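Local coordinates for protein endoglucanase (Fervidobacterium pennivorans DSM 9078, PDB 6KDD) that probably hydrolyses beta-1,4-glucosidic linkages of glucans, as an endoglucanase of glycoside hydrolase family 5, at residues N143-N148 against I175-N180; S185-L190 against F242-D247. All coordinates share one frame; numbering follows the deposited sequence.

Overall arrangement
The chain folds as a closed barrel of eight parallel strands with helices around it, and the two contacts follow one another along it, neither nesting nor crossing. Contact 1 comes first: the loop after strand 137-140 meets the C-terminal end of the next strand, 174-177, closing a loop that contains helix 151-168. The chain then passes through helix 179-182 to residues 185-190, where contact 2 opens; it closes after strand 198-204, on helix 232-252, in the outer layer. Their centres lie about 14 Å apart, yet they touch, since Pro179 packs on Ala186, Ser189 and Leu190. Together they join the barrel mouth to the helical jacket.

Contact 1. Residues N143-N148 against I175-N180; sequences NEPAQN and IIDAPN
Glu144 and Asp177 carry the polar half of this contact through a backbone donor: Glu144 N bonds to Asp177 OD2 at 3.0 Å, nearly straight with 169° at the hydrogen. The donor stands above the carboxylate plane. Asp177 presents that oxygen because CG is anti to its own carbonyl carbon (chi1 -79°), and OD2 also comes to 3.5 Å from Asn143 CA. Asn143 ND2 comes no nearer to Asp177 OD2 than 4.2 Å, the amide and carboxylate planes 79° apart, and bonds instead to Glu260, while Glu144 OE2 is bonded to His203. Farther along, Pro179 CA makes a CA-H...O contact with Pro145 O at 3.6 Å.

Van der Waals contacts centre on the Pro145 ring. Its CD sits 3.8 Å from Asp177 CB, and its CB lies 4.3 Å from Pro179 CB. The same CD also rests 3.4 Å from the carbonyl oxygen Ala178 O. Trp154 of helix 151-168 also packs on this ring.

Replacing Asp177 by an alanine would probably leave Glu144 N without this acceptor and the Asn143-Glu144 peptide freer to turn. Asn-Glu-Pro is the family 5 signature in which relatives carry their acid/base glutamate. The chemistry thus implies that a buried carboxylate on the neighbouring strand, itself close to the like-charged Glu140, helps fix the backbone from which the Glu144 side chain projects.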
loop_
_atom_site.group_PDB
_atom_site.type_symbol
_atom_site.label_atom_id
_atom_site.label_comp_id
_atom_site.label_asym_id
_atom_site.label_seq_id
_atom_site.Cartn_x
_atom_site.Cartn_y
_atom_site.Cartn_z
ATOM N N ASN A 143 7.066 2.035 -1.433
ATOM C CA ASN A 143 6.310 1.949 -0.183
ATOM C C ASN A 143 7.040 2.742 0.916
ATOM O O ASN A 143 8.198 2.483 1.169
ATOM C CB ASN A 143 6.194 0.483 0.272
ATOM C CG ASN A 143 5.486 0.332 1.610
ATOM O OD1 ASN A 143 6.115 -0.020 2.615
ATOM N ND2 ASN A 143 4.207 0.635 1.640
ATOM N N GLU A 144 6.358 3.719 1.525
ATOM C CA GLU A 144 6.788 4.313 2.798
ATOM C C GLU A 144 8.248 4.765 2.741
ATOM O O GLU A 144 9.101 4.232 3.438
ATOM C CB GLU A 144 6.610 3.293 3.929
ATOM C CG GLU A 144 5.144 3.098 4.241
ATOM C CD GLU A 144 4.934 2.173 5.438
ATOM O OE1 GLU A 144 5.907 1.792 6.078
ATOM O OE2 GLU A 144 3.788 1.911 5.742
ATOM N N PRO A 145 8.574 5.787 1.930
ATOM C CA PRO A 145 9.881 6.458 2.044
ATOM C C PRO A 145 10.047 6.963 3.483
ATOM O O PRO A 145 9.109 7.465 4.084
ATOM C CB PRO A 145 9.729 7.663 1.086
ATOM C CG PRO A 145 8.613 7.267 0.113
ATOM C CD PRO A 145 7.662 6.424 0.958
ATOM N N ALA A 146 11.222 6.749 4.040
ATOM C CA ALA A 146 11.490 7.098 5.420
ATOM C C ALA A 146 12.988 6.987 5.646
ATOM O O ALA A 146 13.754 6.724 4.711
ATOM C CB ALA A 146 10.713 6.194 6.354
ATOM N N GLN A 147 13.406 7.219 6.906
ATOM C CA GLN A 147 14.807 7.127 7.253
ATOM C C GLN A 147 15.591 8.156 6.430
ATOM O O GLN A 147 15.215 9.326 6.409
ATOM C CB GLN A 147 15.298 5.682 7.184
ATOM C CG GLN A 147 14.577 4.797 8.195
ATOM C CD GLN A 147 15.266 3.471 8.382
ATOM O OE1 GLN A 147 16.135 3.081 7.623
ATOM N NE2 GLN A 147 14.880 2.759 9.419
ATOM N N ASN A 148 16.661 7.728 5.766
ATOM C CA ASN A 148 17.481 8.690 5.024
ATOM C C ASN A 148 16.838 9.117 3.710
ATOM O O ASN A 148 17.201 10.149 3.133
ATOM C CB ASN A 148 18.909 8.212 4.828
ATOM C CG ASN A 148 19.735 8.461 6.071
ATOM O OD1 ASN A 148 19.508 9.452 6.774
ATOM N ND2 ASN A 148 20.679 7.583 6.354
ATOM N N ILE A 175 1.263 5.585 -8.342
ATOM C CA ILE A 175 0.896 6.016 -6.998
ATOM C C ILE A 175 2.156 6.583 -6.353
ATOM O O ILE A 175 3.199 5.949 -6.383
ATOM C CB ILE A 175 0.264 4.845 -6.208
ATOM C CG1 ILE A 175 -1.112 4.521 -6.807
ATOM C CG2 ILE A 175 0.108 5.217 -4.746
ATOM C CD1 ILE A 175 -1.603 3.149 -6.469
ATOM N N ILE A 176 2.055 7.798 -5.792
ATOM C CA ILE A 176 3.209 8.413 -5.139
ATOM C C ILE A 176 2.894 8.494 -3.648
ATOM O O ILE A 176 1.916 9.150 -3.249
ATOM C CB ILE A 176 3.443 9.860 -5.661
ATOM C CG1 ILE A 176 3.438 9.904 -7.200
ATOM C CG2 ILE A 176 4.728 10.425 -5.067
ATOM C CD1 ILE A 176 4.554 9.044 -7.819
ATOM N N ASP A 177 3.730 7.827 -2.857
ATOM C CA ASP A 177 3.492 7.770 -1.426
ATOM C C ASP A 177 4.009 9.083 -0.813
ATOM O O ASP A 177 5.022 9.588 -1.249
ATOM C CB ASP A 177 4.317 6.646 -0.791
ATOM C CG ASP A 177 3.726 5.236 -0.960
ATOM O OD1 ASP A 177 3.137 4.937 -2.036
ATOM O OD2 ASP A 177 3.871 4.443 -0.034
ATOM N N ALA A 178 3.346 9.564 0.236
ATOM C CA ALA A 178 3.940 10.541 1.144
ATOM C C ALA A 178 5.211 9.995 1.795
ATOM O O ALA A 178 5.362 8.788 1.964
ATOM C CB ALA A 178 2.904 11.039 2.129
ATOM N N PRO A 179 6.216 10.854 2.156
ATOM C CA PRO A 179 7.415 10.383 2.855
ATOM C C PRO A 179 7.092 10.216 4.354
ATOM O O PRO A 179 5.913 10.226 4.730
ATOM C CB PRO A 179 8.408 11.527 2.560
ATOM C CG PRO A 179 7.533 12.745 2.524
ATOM C CD PRO A 179 6.253 12.304 1.849
ATOM N N ASN A 180 8.112 9.987 5.177
ATOM C CA ASN A 180 7.946 9.755 6.624
ATOM C C ASN A 180 6.980 8.595 6.886
ATOM O O ASN A 180 6.035 8.722 7.674
ATOM C CB ASN A 180 7.562 11.017 7.399
ATOM C CG ASN A 180 7.463 10.840 8.911
ATOM O OD1 ASN A 180 6.616 11.454 9.573
ATOM N ND2 ASN A 180 8.342 10.039 9.495
#

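Contact 2. Residues S185-L190 against F242-D247; sequences SAVRSL and FKYVSD
Tyr244 hands its phenolic hydrogen to the backbone of Ser185, OH to O at 2.9 Å, approaching in the carbonyl plane on a lone pair with 132° at the oxygen. The ring extends from helix 232-252 to this acceptor with CG anti to the backbone N (chi1 173°). Ser185 OG is satisfied separately, by His183.

Arg188 comes back the other way. Its guanidinium lies flat over one face of the Tyr244 ring, the centres 3.9 Å apart and the planes at 22°, a cation-pi stack displaced toward the ring's CD2-CE2 side. A bend at chi2 helps turn the chain along the ring, where Arg188 CG passes 3.2 Å from Tyr244 OH. From the stack, Arg188 NH2 adds a weak bond of 3.4 Å to Tyr244 O, so the same tyrosine supplies both a ring face and a carbonyl. The carboxylate of Asp247 is turned to another mate: Lys243 NZ, one helical turn away, forms a salt bridge with Asp247 OD2 at 3.0 Å, using the syn lone pair of that oxygen. Arg188 NH2 stays 5.3 Å from Asp247 OD2, near enough for the opposite charges probably to attract, but not in contact.

Beneath the polar layer Val187 CG2 packs on Val245 CG1 at 3.9 Å, the two side chains roughly at right angles. Tyr184 meets the Tyr244 ring edge-to-face. Such packing belongs to the outer layer of a TIM barrel, where the segment leading from the fifth strand to the sixth lies against the helix between the sixth and seventh.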
loop_
_atom_site.group_PDB
_atom_site.type_symbol
_atom_site.label_atom_id
_atom_site.label_comp_id
_atom_site.label_asym_id
_atom_site.label_seq_id
_atom_site.Cartn_x
_atom_site.Cartn_y
_atom_site.Cartn_z
ATOM N N SER A 185 0.401 13.238 7.932
ATOM C CA SER A 185 0.909 14.588 8.093
ATOM C C SER A 185 1.879 14.952 6.967
ATOM O O SER A 185 1.972 16.118 6.619
ATOM C CB SER A 185 1.488 14.822 9.470
ATOM O OG SER A 185 2.737 14.155 9.606
ATOM N N ALA A 186 2.520 13.947 6.343
ATOM C CA ALA A 186 3.655 14.137 5.450
ATOM C C ALA A 186 3.232 14.558 4.040
ATOM O O ALA A 186 4.058 14.946 3.208
ATOM C CB ALA A 186 4.522 12.900 5.445
ATOM N N VAL A 187 1.921 14.519 3.807
ATOM C CA VAL A 187 1.279 14.847 2.546
ATOM C C VAL A 187 1.662 16.269 2.123
ATOM O O VAL A 187 2.064 16.485 0.973
ATOM C CB VAL A 187 -0.222 14.528 2.695
ATOM C CG1 VAL A 187 -1.265 15.647 2.765
ATOM C CG2 VAL A 187 -0.666 13.195 2.097
ATOM N N ARG A 188 1.673 17.197 3.093
ATOM C CA ARG A 188 2.010 18.595 2.848
ATOM C C ARG A 188 3.479 18.750 2.456
ATOM O O ARG A 188 3.840 19.728 1.802
ATOM C CB ARG A 188 1.687 19.472 4.063
ATOM C CG ARG A 188 0.207 19.547 4.402
ATOM C CD ARG A 188 -0.347 20.959 4.455
ATOM N NE ARG A 188 -1.776 20.762 4.621
ATOM C CZ ARG A 188 -2.509 21.213 5.632
ATOM N NH1 ARG A 188 -1.960 21.954 6.581
ATOM N NH2 ARG A 188 -3.800 20.927 5.672
ATOM N N SER A 189 4.338 17.778 2.789
ATOM C CA SER A 189 5.740 17.947 2.430
ATOM C C SER A 189 6.101 17.311 1.073
ATOM O O SER A 189 7.271 17.213 0.680
ATOM C CB SER A 189 6.646 17.571 3.570
ATOM O OG SER A 189 7.127 16.259 3.416
ATOM N N LEU A 190 5.082 16.952 0.292
ATOM C CA LEU A 190 5.310 16.314 -1.000
ATOM C C LEU A 190 5.281 17.381 -2.100
ATOM O O LEU A 190 4.342 18.160 -2.171
ATOM C CB LEU A 190 4.164 15.309 -1.148
ATOM C CG LEU A 190 4.308 14.132 -2.103
ATOM C CD1 LEU A 190 5.552 13.300 -1.854
ATOM C CD2 LEU A 190 3.039 13.295 -2.015
ATOM N N PHE A 242 -7.829 13.233 8.566
ATOM C CA PHE A 242 -8.254 12.964 7.198
ATOM C C PHE A 242 -8.685 14.260 6.508
ATOM O O PHE A 242 -8.566 14.384 5.293
ATOM C CB PHE A 242 -9.396 11.952 7.200
ATOM C CG PHE A 242 -8.927 10.516 7.270
ATOM C CD1 PHE A 242 -7.838 10.157 8.055
ATOM C CD2 PHE A 242 -9.546 9.542 6.491
ATOM C CE1 PHE A 242 -7.397 8.837 8.098
ATOM C CE2 PHE A 242 -9.098 8.217 6.530
ATOM C CZ PHE A 242 -8.034 7.872 7.336
ATOM N N LYS A 243 -9.228 15.207 7.294
ATOM C CA LYS A 243 -9.600 16.515 6.752
ATOM C C LYS A 243 -8.344 17.243 6.301
ATOM O O LYS A 243 -8.346 17.889 5.259
ATOM C CB LYS A 243 -10.452 17.324 7.733
ATOM C CG LYS A 243 -11.141 18.539 7.118
ATOM C CD LYS A 243 -12.119 19.234 8.055
ATOM C CE LYS A 243 -11.480 20.406 8.770
ATOM N NZ LYS A 243 -11.043 21.451 7.812
ATOM N N TYR A 244 -7.254 17.068 7.060
ATOM C CA TYR A 244 -5.954 17.640 6.747
ATOM C C TYR A 244 -5.440 17.144 5.393
ATOM O O TYR A 244 -4.784 17.891 4.652
ATOM C CB TYR A 244 -5.012 17.284 7.895
ATOM C CG TYR A 244 -3.552 17.622 7.732
ATOM C CD1 TYR A 244 -2.701 16.815 6.991
ATOM C CD2 TYR A 244 -2.999 18.718 8.388
ATOM C CE1 TYR A 244 -1.347 17.098 6.888
ATOM C CE2 TYR A 244 -1.644 19.012 8.305
ATOM C CZ TYR A 244 -0.818 18.201 7.546
ATOM O OH TYR A 244 0.503 18.518 7.420
ATOM N N VAL A 245 -5.658 15.847 5.106
ATOM C CA VAL A 245 -5.196 15.287 3.837
ATOM C C VAL A 245 -6.107 15.789 2.718
ATOM O O VAL A 245 -5.642 16.202 1.671
ATOM C CB VAL A 245 -5.127 13.743 3.876
ATOM C CG1 VAL A 245 -4.584 13.192 2.544
ATOM C CG2 VAL A 245 -4.211 13.287 4.995
ATOM N N SER A 246 -7.412 15.750 2.972
ATOM C CA SER A 246 -8.430 16.131 2.000
ATOM C C SER A 246 -8.221 17.574 1.545
ATOM O O SER A 246 -8.255 17.866 0.343
ATOM C CB SER A 246 -9.783 15.969 2.614
ATOM O OG SER A 246 -10.798 16.376 1.703
ATOM N N ASP A 247 -8.039 18.467 2.529
ATOM C CA ASP A 247 -7.857 19.889 2.280
ATOM C C ASP A 247 -6.673 20.089 1.342
ATOM O O ASP A 247 -6.785 20.822 0.364
ATOM C CB ASP A 247 -7.774 20.724 3.577
ATOM C CG ASP A 247 -9.119 20.894 4.262
ATOM O OD1 ASP A 247 -10.153 20.715 3.582
ATOM O OD2 ASP A 247 -9.137 21.140 5.484
#